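Local structure of pyruvate kinase (Toxoplasma gondii, 3GG8) at residues 263-268 and 300-305; 234-239 and 252-257; 202-207 and 228-233; 97-102 and 274-279. The protein catalyses the last step of glycolysis, transferring the phosphoryl group of phosphoenolpyruvate to ADP to give pyruvate and ATP. All blocks are in the same frame, centred on the assembly; numbering follows the deposited sequence.

In the fold
The four contacts sample different depths and parts of one (beta/alpha)8 barrel. Contact 4 lies innermost, where strands 97-101 and 275-278 meet across the barrel interior through a few side-chain ends. Contact 2 is equally buried but lies outside the strand wall, where aliphatic groups seat helix 233-243 on strand 251-256. Contact 3 joins two loops beside that helix and combines a valine against backbone oxygens with a water bridge, weak on one side. Contact 1 is the most solvent-exposed, pairing two outer helices through a salt bridge near the surface and an aromatic-sulfur contact beneath. Contacts 2 and 4 share the barrel sheet, through the neighbouring strands 251-256 and 275-278, and Ile268 of contact 1 packs on Pro254 of contact 2.

Contact 1 (263-268 and 300-305); sequences VNFDEI and AKCNVV
Lys301 runs past the ring of Phe265 and ends at the carboxylate of Asp266, a worked example of how a long side chain serves an apolar and a charged neighbour at once. Its CB lies 3.8 Å from Phe265 CE2. Farther along, CD comes within 3.7 Å of the same CE2, approaching the ring obliquely, and is also 3.6 Å from Asp266 OD1. CE touches that oxygen too. The chain is extended as far as CE and then bends at its last torsion (chi4 -75°), which brings NZ to Asp266 OD1 at 3.0 Å. This salt bridge uses the syn lone pair of OD1, and the two side chains cross at about a right angle. The next residue, Cys302, meets Phe265 differently: SG lies at the ring edge, 3.9 Å from CZ, the line to it from the ring centre 85° off the normal, a Cys sulfur-aromatic contact. The charged pair thus occupies the more exposed side and the sulfur the buried one. Helices 265-271 and 288-305 are joined here on the outside of the barrel, with Ile275 of strand 275-278 beneath both Phe265 and Cys302, and Ile256 of strand 251-256 beneath Phe265.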
loop_
_atom_site.group_PDB
_atom_site.type_symbol
_atom_site.label_atom_id
_atom_site.label_comp_id
_atom_site.label_asym_id
_atom_site.label_seq_id
_atom_site.Cartn_x
_atom_site.Cartn_y
_atom_site.Cartn_z
ATOM N N VAL C 263 12.415 27.406 16.742
ATOM C CA VAL C 263 13.690 26.682 16.701
ATOM C C VAL C 263 13.790 25.623 17.810
ATOM O O VAL C 263 14.380 24.544 17.614
ATOM C CB VAL C 263 14.889 27.668 16.727
ATOM C CG1 VAL C 263 16.205 26.957 17.008
ATOM C CG2 VAL C 263 14.976 28.403 15.414
ATOM N N ASN C 264 13.211 25.910 18.967
ATOM C CA ASN C 264 13.217 24.922 20.026
ATOM C C ASN C 264 11.931 24.102 20.117
ATOM O O ASN C 264 11.722 23.420 21.127
ATOM C CB ASN C 264 13.571 25.568 21.375
ATOM C CG ASN C 264 14.937 26.234 21.363
ATOM O OD1 ASN C 264 15.954 25.586 21.133
ATOM N ND2 ASN C 264 14.963 27.529 21.598
ATOM N N PHE C 265 11.099 24.131 19.064
ATOM C CA PHE C 265 9.761 23.523 19.131
ATOM C C PHE C 265 9.696 22.075 19.612
ATOM O O PHE C 265 8.827 21.740 20.409
ATOM C CB PHE C 265 8.968 23.649 17.818
ATOM C CG PHE C 265 7.560 23.092 17.919
ATOM C CD1 PHE C 265 6.557 23.806 18.576
ATOM C CD2 PHE C 265 7.248 21.828 17.396
ATOM C CE1 PHE C 265 5.254 23.273 18.694
ATOM C CE2 PHE C 265 5.938 21.290 17.502
ATOM C CZ PHE C 265 4.949 22.010 18.156
ATOM N N ASP C 266 10.585 21.213 19.111
ATOM C CA ASP C 266 10.511 19.785 19.422
ATOM C C ASP C 266 10.746 19.496 20.906
ATOM O O ASP C 266 10.027 18.701 21.508
ATOM C CB ASP C 266 11.467 18.986 18.535
ATOM C CG ASP C 266 11.017 18.953 17.070
ATOM O OD1 ASP C 266 9.822 18.765 16.797
ATOM O OD2 ASP C 266 11.864 19.107 16.178
ATOM N N GLU C 267 11.738 20.162 21.492
ATOM C CA GLU C 267 12.024 20.024 22.915
ATOM C C GLU C 267 10.911 20.676 23.762
ATOM O O GLU C 267 10.533 20.143 24.815
ATOM C CB GLU C 267 13.407 20.603 23.232
ATOM C CG GLU C 267 14.011 20.203 24.607
ATOM C CD GLU C 267 15.219 21.081 25.022
ATOM O OE1 GLU C 267 15.669 21.920 24.199
ATOM O OE2 GLU C 267 15.700 20.946 26.172
ATOM N N ILE C 268 10.375 21.804 23.297
ATOM C CA ILE C 268 9.205 22.424 23.940
ATOM C C ILE C 268 8.001 21.459 23.934
ATOM O O ILE C 268 7.409 21.189 24.972
ATOM C CB ILE C 268 8.834 23.769 23.277
ATOM C CG1 ILE C 268 9.914 24.822 23.539
ATOM C CG2 ILE C 268 7.458 24.263 23.744
ATOM C CD1 ILE C 268 9.841 26.025 22.583
ATOM N N ALA C 300 0.967 19.168 12.785
ATOM C CA ALA C 300 1.327 17.808 12.397
ATOM C C ALA C 300 2.129 17.106 13.499
ATOM O O ALA C 300 1.834 15.971 13.857
ATOM C CB ALA C 300 2.087 17.824 11.097
ATOM N N LYS C 301 3.123 17.806 14.041
ATOM C CA LYS C 301 3.993 17.297 15.105
ATOM C C LYS C 301 3.241 17.006 16.407
ATOM O O LYS C 301 3.500 15.994 17.068
ATOM C CB LYS C 301 5.137 18.285 15.369
ATOM C CG LYS C 301 6.200 18.311 14.264
ATOM C CD LYS C 301 7.195 19.450 14.507
ATOM C CE LYS C 301 8.352 19.384 13.514
ATOM N NZ LYS C 301 9.282 18.290 13.860
ATOM N N CYS C 302 2.327 17.903 16.772
ATOM C CA CYS C 302 1.400 17.663 17.876
ATOM C C CYS C 302 0.530 16.435 17.640
ATOM O O CYS C 302 0.382 15.606 18.534
ATOM C CB CYS C 302 0.525 18.900 18.135
ATOM S SG CYS C 302 1.496 20.271 18.854
ATOM N N ASN C 303 -0.045 16.332 16.442
ATOM C CA ASN C 303 -0.863 15.187 16.075
ATOM C C ASN C 303 -0.098 13.874 16.266
ATOM O O ASN C 303 -0.593 12.957 16.911
ATOM C CB ASN C 303 -1.334 15.280 14.610
ATOM C CG ASN C 303 -2.431 16.327 14.382
ATOM O OD1 ASN C 303 -2.725 16.647 13.232
ATOM N ND2 ASN C 303 -3.035 16.861 15.457
ATOM N N VAL C 304 1.109 13.803 15.713
ATOM C CA VAL C 304 1.879 12.557 15.646
ATOM C C VAL C 304 2.214 12.003 17.031
ATOM O O VAL C 304 2.444 10.792 17.198
ATOM C CB VAL C 304 3.165 12.731 14.798
ATOM C CG1 VAL C 304 4.074 11.533 14.942
ATOM C CG2 VAL C 304 2.809 12.914 13.333
ATOM N N VAL C 305 2.212 12.893 18.017
ATOM C CA VAL C 305 2.632 12.561 19.358
ATOM C C VAL C 305 1.425 12.526 20.310
ATOM O O VAL C 305 1.550 12.150 21.485
ATOM C CB VAL C 305 3.773 13.533 19.790
ATOM C CG1 VAL C 305 3.265 14.707 20.635
ATOM C CG2 VAL C 305 4.907 12.768 20.448
#

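Contact 2 (234-239 and 252-257); sequences DDVRYI and IIPKIE
Val236 and Ile252 each set one methyl opposite the backbone N, CG1 of the valine (chi1 -173°) and CG2 of the isoleucine, and these two carbons meet at 4.0 Å. The other branch of Val236, CG2, is thereby left to face Pro254, whose CG it touches at 3.7 Å, the two side chains crossing at about a right angle. The arrangement belongs to the beta-alpha-beta unit formed by strand 224-227, helix 233-243 and strand 251-256, one of the repeating units of the TIM barrel, and it illustrates how such a helix is seated on the strand that follows it. The short segments run roughly antiparallel, 148° between their directions, with their axes 9.7 Å apart. One turn along from Val236, Ile239 places CG2 3.9 Å from Ile252 CD1, while its side chain also rests on Ala227 of the preceding strand, so the helix covers both strands of its unit. Pro254 is packed in turn by Ile268 of the next helix, 265-271.

No hydrogen bond joins helix to strand in this apolar interface; a charged pair lies on the side of the helix turned from the strand. There Arg237 grips Asp234 side-on, NE (3.3 Å) and NH2 (3.0 Å) both reaching OD2 from the same face of the carboxylate, and its guanidinium also pairs with Glu267 and Glu271 of helix 265-271. Back at the interface, the extended arm of Ile252 carries CD1 under the helix backbone, 3.8 Å from Val236 O.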
loop_
_atom_site.group_PDB
_atom_site.type_symbol
_atom_site.label_atom_id
_atom_site.label_comp_id
_atom_site.label_asym_id
_atom_site.label_seq_id
_atom_site.Cartn_x
_atom_site.Cartn_y
_atom_site.Cartn_z
ATOM N N ASP C 234 13.368 24.778 28.846
ATOM C CA ASP C 234 13.632 25.180 30.239
ATOM C C ASP C 234 12.516 26.050 30.819
ATOM O O ASP C 234 12.312 26.075 32.039
ATOM C CB ASP C 234 14.942 25.952 30.360
ATOM C CG ASP C 234 16.152 25.070 30.214
ATOM O OD1 ASP C 234 17.131 25.546 29.607
ATOM O OD2 ASP C 234 16.129 23.907 30.690
ATOM N N ASP C 235 11.810 26.773 29.955
ATOM C CA ASP C 235 10.661 27.557 30.393
ATOM C C ASP C 235 9.560 26.617 30.887
ATOM O O ASP C 235 8.945 26.872 31.923
ATOM C CB ASP C 235 10.131 28.445 29.260
ATOM C CG ASP C 235 11.119 29.532 28.835
ATOM O OD1 ASP C 235 11.867 30.039 29.683
ATOM O OD2 ASP C 235 11.119 29.911 27.644
ATOM N N VAL C 236 9.338 25.524 30.151
ATOM C CA VAL C 236 8.309 24.534 30.497
ATOM C C VAL C 236 8.666 23.756 31.771
ATOM O O VAL C 236 7.812 23.567 32.631
ATOM C CB VAL C 236 8.049 23.531 29.357
ATOM C CG1 VAL C 236 6.871 22.641 29.712
ATOM C CG2 VAL C 236 7.823 24.255 27.981
ATOM N N ARG C 237 9.918 23.293 31.857
ATOM C CA ARG C 237 10.436 22.613 33.055
ATOM C C ARG C 237 10.313 23.506 34.291
ATOM O O ARG C 237 10.046 23.028 35.406
ATOM C CB ARG C 237 11.903 22.167 32.856
ATOM C CG ARG C 237 12.067 21.031 31.845
ATOM C CD ARG C 237 13.472 20.446 31.791
ATOM N NE ARG C 237 14.343 21.167 30.863
ATOM C CZ ARG C 237 14.403 20.964 29.543
ATOM N NH1 ARG C 237 13.644 20.055 28.947
ATOM N NH2 ARG C 237 15.229 21.683 28.807
ATOM N N TYR C 238 10.508 24.801 34.079
ATOM C CA TYR C 238 10.422 25.786 35.144
ATOM C C TYR C 238 9.009 25.894 35.705
ATOM O O TYR C 238 8.827 25.863 36.925
ATOM C CB TYR C 238 10.946 27.156 34.677
ATOM C CG TYR C 238 10.812 28.202 35.747
ATOM C CD1 TYR C 238 11.508 28.086 36.951
ATOM C CD2 TYR C 238 9.964 29.286 35.577
ATOM C CE1 TYR C 238 11.365 29.041 37.957
ATOM C CE2 TYR C 238 9.815 30.240 36.566
ATOM C CZ TYR C 238 10.506 30.115 37.751
ATOM O OH TYR C 238 10.348 31.069 38.732
ATOM N N ILE C 239 8.010 25.998 34.815
ATOM C CA ILE C 239 6.614 26.007 35.249
ATOM C C ILE C 239 6.210 24.705 35.976
ATOM O O ILE C 239 5.527 24.759 37.006
ATOM C CB ILE C 239 5.637 26.296 34.106
ATOM C CG1 ILE C 239 5.976 27.632 33.443
ATOM C CG2 ILE C 239 4.195 26.306 34.645
ATOM C CD1 ILE C 239 5.604 27.718 31.999
ATOM N N ILE C 252 0.358 22.081 31.098
ATOM C CA ILE C 252 1.109 23.221 30.574
ATOM C C ILE C 252 0.995 23.322 29.056
ATOM O O ILE C 252 1.288 22.359 28.346
ATOM C CB ILE C 252 2.606 23.150 31.008
ATOM C CG1 ILE C 252 2.708 23.040 32.533
ATOM C CG2 ILE C 252 3.398 24.401 30.546
ATOM C CD1 ILE C 252 4.110 22.757 33.023
ATOM N N ILE C 253 0.570 24.492 28.573
ATOM C CA ILE C 253 0.352 24.725 27.134
ATOM C C ILE C 253 1.196 25.913 26.656
ATOM O O ILE C 253 0.719 27.045 26.647
ATOM C CB ILE C 253 -1.146 25.000 26.796
ATOM C CG1 ILE C 253 -2.073 23.890 27.320
ATOM C CG2 ILE C 253 -1.329 25.260 25.282
ATOM C CD1 ILE C 253 -1.888 22.506 26.636
ATOM N N PRO C 254 2.460 25.666 26.278
ATOM C CA PRO C 254 3.311 26.754 25.809
ATOM C C PRO C 254 2.738 27.437 24.565
ATOM O O PRO C 254 2.188 26.765 23.681
ATOM C CB PRO C 254 4.627 26.046 25.458
ATOM C CG PRO C 254 4.608 24.802 26.236
ATOM C CD PRO C 254 3.180 24.382 26.284
ATOM N N LYS C 255 2.856 28.762 24.530
ATOM C CA LYS C 255 2.466 29.558 23.380
ATOM C C LYS C 255 3.709 29.836 22.520
ATOM O O LYS C 255 4.731 30.339 23.013
ATOM C CB LYS C 255 1.795 30.868 23.834
ATOM C CG LYS C 255 0.394 30.676 24.425
ATOM C CD LYS C 255 -0.143 31.916 25.152
ATOM C CE LYS C 255 -0.373 33.067 24.219
ATOM N NZ LYS C 255 -1.001 34.178 25.002
ATOM N N ILE C 256 3.628 29.467 21.244
ATOM C CA ILE C 256 4.758 29.643 20.340
ATOM C C ILE C 256 4.480 30.932 19.603
ATOM O O ILE C 256 3.480 31.021 18.878
ATOM C CB ILE C 256 4.945 28.459 19.343
ATOM C CG1 ILE C 256 5.002 27.101 20.070
ATOM C CG2 ILE C 256 6.195 28.674 18.420
ATOM C CD1 ILE C 256 6.158 26.902 21.082
ATOM N N GLU C 257 5.355 31.920 19.820
ATOM C CA GLU C 257 5.153 33.294 19.349
ATOM C C GLU C 257 6.345 33.924 18.623
ATOM O O GLU C 257 6.186 34.981 18.002
ATOM C CB GLU C 257 4.766 34.217 20.502
ATOM C CG GLU C 257 3.763 33.643 21.495
ATOM C CD GLU C 257 3.124 34.708 22.341
ATOM O OE1 GLU C 257 2.908 34.480 23.538
ATOM O OE2 GLU C 257 2.826 35.788 21.809
#

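Contact 3 (202-207 and 228-233); sequences LPVIGE and SFVQSA
Val204 meets the flat peptide group between Phe229 and Val230 with both methyls. CG1 stands above the carbonyl oxygen, 3.7 Å from Phe229 O, whereas CG2 sits farther out beyond it, tilted toward the same face and only 3.2 Å from Phe229 O. CG1 also touches the preceding carbonyl, 3.5 Å from Ser228 O. With CG1 turned opposite the backbone N (chi1 167°), that methyl touches both oxygens while CG2 adds a second contact to Phe229 O, and CG1 still reaches Val230 CG2 at 4.2 Å. A second flat group, the amide of Gln231, comes near CG2 with its NE2, a looser approach at 4.5 Å.

Segment 202-207 is where the chain re-enters the barrel from the small all-beta domain that pyruvate kinases insert after their third barrel strand. Segment 228-233 leads from strand 224-227 into helix 233-243. The contact thus seats the returning chain against the loop at the C-terminal end of a strand, the end at which TIM barrels carry their active sites. Between the two segments the polar link runs through a water, which donates to Leu202 O at 2.7 Å and accepts a weak bond from Gln231 NE2. The amide itself is fixed mainly by Asn258, which bonds OE1, and by Val200 O, which takes NE2 directly. Ser228 OG similarly turns elsewhere, to Thr102 O and Lys255 NZ.

Shape therefore does most of the joining: an aliphatic fork lies against backbone oxygens, and direct bonding is left to Val200, just before the first segment.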
loop_
_atom_site.group_PDB
_atom_site.type_symbol
_atom_site.label_atom_id
_atom_site.label_comp_id
_atom_site.label_asym_id
_atom_site.label_seq_id
_atom_site.Cartn_x
_atom_site.Cartn_y
_atom_site.Cartn_z
ATOM N N LEU C 202 14.385 38.368 28.432
ATOM C CA LEU C 202 13.478 38.644 29.537
ATOM C C LEU C 202 12.878 37.330 30.006
ATOM O O LEU C 202 12.625 36.438 29.182
ATOM C CB LEU C 202 12.355 39.587 29.079
ATOM C CG LEU C 202 12.754 40.987 28.610
ATOM C CD1 LEU C 202 11.529 41.728 28.154
ATOM C CD2 LEU C 202 13.506 41.766 29.708
ATOM N N PRO C 203 12.669 37.193 31.328
ATOM C CA PRO C 203 12.040 36.008 31.896
ATOM C C PRO C 203 10.654 35.771 31.315
ATOM O O PRO C 203 9.824 36.678 31.274
ATOM C CB PRO C 203 11.955 36.333 33.403
ATOM C CG PRO C 203 12.156 37.788 33.529
ATOM C CD PRO C 203 13.054 38.160 32.380
ATOM N N VAL C 204 10.436 34.551 30.845
ATOM C CA VAL C 204 9.170 34.125 30.299
ATOM C C VAL C 204 8.119 34.096 31.401
ATOM O O VAL C 204 6.997 34.535 31.195
ATOM C CB VAL C 204 9.316 32.780 29.529
ATOM C CG1 VAL C 204 7.940 32.149 29.227
ATOM C CG2 VAL C 204 10.079 33.013 28.212
ATOM N N ILE C 205 8.499 33.622 32.582
ATOM C CA ILE C 205 7.613 33.637 33.732
ATOM C C ILE C 205 8.291 34.553 34.751
ATOM O O ILE C 205 9.169 34.108 35.492
ATOM C CB ILE C 205 7.375 32.186 34.307
ATOM C CG1 ILE C 205 6.722 31.250 33.276
ATOM C CG2 ILE C 205 6.563 32.204 35.594
ATOM C CD1 ILE C 205 5.278 31.620 32.807
ATOM N N GLY C 206 7.891 35.830 34.762
ATOM C CA GLY C 206 8.369 36.809 35.738
ATOM C C GLY C 206 7.732 36.625 37.108
ATOM O O GLY C 206 7.031 35.642 37.337
ATOM N N GLU C 207 7.975 37.555 38.030
ATOM C CA GLU C 207 7.387 37.455 39.372
ATOM C C GLU C 207 5.861 37.564 39.350
ATOM O O GLU C 207 5.164 36.891 40.119
ATOM C CB GLU C 207 7.959 38.522 40.312
ATOM C CG GLU C 207 9.213 38.106 41.086
ATOM C CD GLU C 207 9.017 36.835 41.932
ATOM O OE1 GLU C 207 7.882 36.548 42.400
ATOM O OE2 GLU C 207 10.015 36.119 42.118
ATOM N N SER C 228 2.583 32.530 27.810
ATOM C CA SER C 228 2.902 33.350 26.647
ATOM C C SER C 228 4.396 33.349 26.336
ATOM O O SER C 228 5.225 33.235 27.245
ATOM C CB SER C 228 2.369 34.772 26.843
ATOM O OG SER C 228 0.958 34.730 26.860
ATOM N N PHE C 229 4.725 33.427 25.041
ATOM C CA PHE C 229 6.097 33.670 24.585
ATOM C C PHE C 229 7.131 32.653 25.090
ATOM O O PHE C 229 8.190 33.037 25.604
ATOM C CB PHE C 229 6.527 35.100 24.981
ATOM C CG PHE C 229 7.451 35.759 23.991
ATOM C CD1 PHE C 229 6.955 36.321 22.822
ATOM C CD2 PHE C 229 8.813 35.839 24.239
ATOM C CE1 PHE C 229 7.812 36.945 21.905
ATOM C CE2 PHE C 229 9.669 36.459 23.322
ATOM C CZ PHE C 229 9.165 37.008 22.163
ATOM N N VAL C 230 6.852 31.357 24.951
ATOM C CA VAL C 230 7.823 30.359 25.401
ATOM C C VAL C 230 8.967 30.253 24.394
ATOM O O VAL C 230 8.736 30.059 23.194
ATOM C CB VAL C 230 7.187 28.978 25.670
ATOM C CG1 VAL C 230 8.266 27.908 25.806
ATOM C CG2 VAL C 230 6.327 29.029 26.929
ATOM N N GLN C 231 10.195 30.399 24.888
ATOM C CA GLN C 231 11.360 30.464 24.020
ATOM C C GLN C 231 12.251 29.220 24.071
ATOM O O GLN C 231 13.069 29.012 23.167
ATOM C CB GLN C 231 12.172 31.723 24.314
ATOM C CG GLN C 231 11.493 32.994 23.869
ATOM C CD GLN C 231 12.423 34.187 23.909
ATOM O OE1 GLN C 231 12.701 34.802 22.872
ATOM N NE2 GLN C 231 12.912 34.526 25.105
ATOM N N SER C 232 12.097 28.406 25.119
ATOM C CA SER C 232 12.890 27.176 25.289
ATOM C C SER C 232 12.203 26.189 26.236
ATOM O O SER C 232 11.357 26.576 27.041
ATOM C CB SER C 232 14.270 27.512 25.846
ATOM O OG SER C 232 14.222 27.653 27.252
ATOM N N ALA C 233 12.588 24.915 26.168
ATOM C CA ALA C 233 11.966 23.902 27.021
ATOM C C ALA C 233 12.283 24.074 28.517
ATOM O O ALA C 233 11.546 23.572 29.356
ATOM C CB ALA C 233 12.325 22.505 26.539
HETATM O O HOH W 1 13.903 34.292 28.267
#

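Contact 4 (97-102 and 274-279); sequences AILLDT and GIMIAR
Leu99 and Met276 reach toward each other tip to tip across the interior of the (beta/alpha)8 barrel, a compact example of how strands that are not neighbours in the closed sheet still meet through their side chains. Strands 97-101 and 275-278 are the third and sixth of the eight, with 224-227 and 251-256 between them, and the nearest CA atoms, of Asp101 and Met276, are 10.4 Å apart.

Side-chain conformation spans the distance between the strands. Met276 is fully extended through its first two torsions (chi2 -178°), which carries SD well into the barrel; the chain then turns at chi3 (-54°) and directs CE to Leu99. The leucine also projects straight from its strand, CG opposite the backbone N, but its second torsion (chi2 134°) falls away from the staggered values, and Leu99 CD2 is the branch that meets Met276 CE, at 4.1 Å. Around them Met276 packs on Ala226, Ile253, Lys255 and Ile310, and Leu99 on Phe224 and Ala226, so the two residues form a largely apolar part of the barrel core.

Two residues farther along, Asp101 points inward too and marks the change from apolar to charged lining. Its OD2 forms salt bridges with Arg66 NE and Lys255 NZ, and that same oxygen lies 4.3 Å from Met276 SD.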
loop_
_atom_site.group_PDB
_atom_site.type_symbol
_atom_site.label_atom_id
_atom_site.label_comp_id
_atom_site.label_asym_id
_atom_site.label_seq_id
_atom_site.Cartn_x
_atom_site.Cartn_y
_atom_site.Cartn_z
ATOM N N ALA C 97 -13.346 23.453 30.930
ATOM C CA ALA C 97 -12.018 23.615 31.521
ATOM C C ALA C 97 -11.699 25.094 31.602
ATOM O O ALA C 97 -12.221 25.901 30.826
ATOM C CB ALA C 97 -10.964 22.876 30.719
ATOM N N ILE C 98 -10.848 25.437 32.562
ATOM C CA ILE C 98 -10.390 26.807 32.770
ATOM C C ILE C 98 -8.884 26.881 32.487
ATOM O O ILE C 98 -8.099 26.104 33.028
ATOM C CB ILE C 98 -10.763 27.302 34.184
ATOM C CG1 ILE C 98 -12.294 27.258 34.359
ATOM C CG2 ILE C 98 -10.237 28.713 34.429
ATOM C CD1 ILE C 98 -12.766 27.548 35.779
ATOM N N LEU C 99 -8.523 27.778 31.566
ATOM C CA LEU C 99 -7.152 27.996 31.130
ATOM C C LEU C 99 -6.682 29.394 31.581
ATOM O O LEU C 99 -7.308 30.391 31.214
ATOM C CB LEU C 99 -7.097 27.842 29.588
ATOM C CG LEU C 99 -5.798 28.015 28.772
ATOM C CD1 LEU C 99 -5.612 26.894 27.744
ATOM C CD2 LEU C 99 -5.731 29.361 28.054
ATOM N N LEU C 100 -5.619 29.463 32.400
ATOM C CA LEU C 100 -4.949 30.735 32.715
ATOM C C LEU C 100 -3.901 31.047 31.632
ATOM O O LEU C 100 -3.002 30.245 31.389
ATOM C CB LEU C 100 -4.277 30.655 34.087
ATOM C CG LEU C 100 -3.698 31.889 34.789
ATOM C CD1 LEU C 100 -3.382 31.543 36.226
ATOM C CD2 LEU C 100 -2.441 32.437 34.116
ATOM N N ASP C 101 -4.032 32.191 30.969
ATOM C CA ASP C 101 -3.079 32.607 29.927
ATOM C C ASP C 101 -2.212 33.743 30.478
ATOM O O ASP C 101 -2.695 34.852 30.695
ATOM C CB ASP C 101 -3.822 33.034 28.649
ATOM C CG ASP C 101 -2.879 33.351 27.478
ATOM O OD1 ASP C 101 -1.758 33.878 27.715
ATOM O OD2 ASP C 101 -3.261 33.097 26.305
ATOM N N THR C 102 -0.934 33.461 30.709
ATOM C CA THR C 102 -0.068 34.405 31.415
ATOM C C THR C 102 0.214 35.678 30.582
ATOM O O THR C 102 0.128 35.671 29.330
ATOM C CB THR C 102 1.260 33.745 31.883
ATOM O OG1 THR C 102 1.998 33.320 30.744
ATOM C CG2 THR C 102 1.008 32.527 32.796
ATOM N N GLY C 274 0.740 20.153 25.619
ATOM C CA GLY C 274 0.066 20.589 24.392
ATOM C C GLY C 274 0.600 21.949 23.995
ATOM O O GLY C 274 1.397 22.538 24.727
ATOM N N ILE C 275 0.161 22.443 22.843
ATOM C CA ILE C 275 0.717 23.659 22.245
ATOM C C ILE C 275 -0.394 24.647 21.873
ATOM O O ILE C 275 -1.492 24.238 21.467
ATOM C CB ILE C 275 1.602 23.315 20.972
ATOM C CG1 ILE C 275 2.899 22.569 21.354
ATOM C CG2 ILE C 275 1.882 24.563 20.078
ATOM C CD1 ILE C 275 3.805 23.283 22.392
ATOM N N MET C 276 -0.110 25.940 22.027
ATOM C CA MET C 276 -0.953 26.978 21.452
ATOM C C MET C 276 -0.142 27.736 20.391
ATOM O O MET C 276 0.947 28.249 20.674
ATOM C CB MET C 276 -1.517 27.906 22.538
ATOM C CG MET C 276 -2.414 29.014 21.990
ATOM S SD MET C 276 -3.057 30.175 23.191
ATOM C CE MET C 276 -3.860 29.095 24.398
ATOM N N ILE C 277 -0.646 27.741 19.158
ATOM C CA ILE C 277 -0.014 28.433 18.047
ATOM C C ILE C 277 -0.597 29.854 17.940
ATOM O O ILE C 277 -1.777 30.024 17.625
ATOM C CB ILE C 277 -0.247 27.664 16.716
ATOM C CG1 ILE C 277 0.215 26.207 16.827
ATOM C CG2 ILE C 277 0.405 28.399 15.506
ATOM C CD1 ILE C 277 -0.198 25.351 15.649
ATOM N N ALA C 278 0.223 30.865 18.231
ATOM C CA ALA C 278 -0.194 32.263 18.147
ATOM C C ALA C 278 0.257 32.835 16.811
ATOM O O ALA C 278 1.341 33.435 16.720
ATOM C CB ALA C 278 0.396 33.073 19.302
ATOM N N ARG C 279 -0.585 32.656 15.787
ATOM C CA ARG C 279 -0.270 33.078 14.416
ATOM C C ARG C 279 0.045 34.553 14.277
ATOM O O ARG C 279 1.012 34.897 13.626
ATOM C CB ARG C 279 -1.405 32.737 13.435
ATOM C CG ARG C 279 -1.617 31.258 13.169
ATOM C CD ARG C 279 -2.830 30.752 13.934
ATOM N NE ARG C 279 -4.031 31.543 13.662
ATOM C CZ ARG C 279 -4.801 31.406 12.586
ATOM N NH1 ARG C 279 -4.512 30.508 11.651
ATOM N NH2 ARG C 279 -5.876 32.176 12.445
#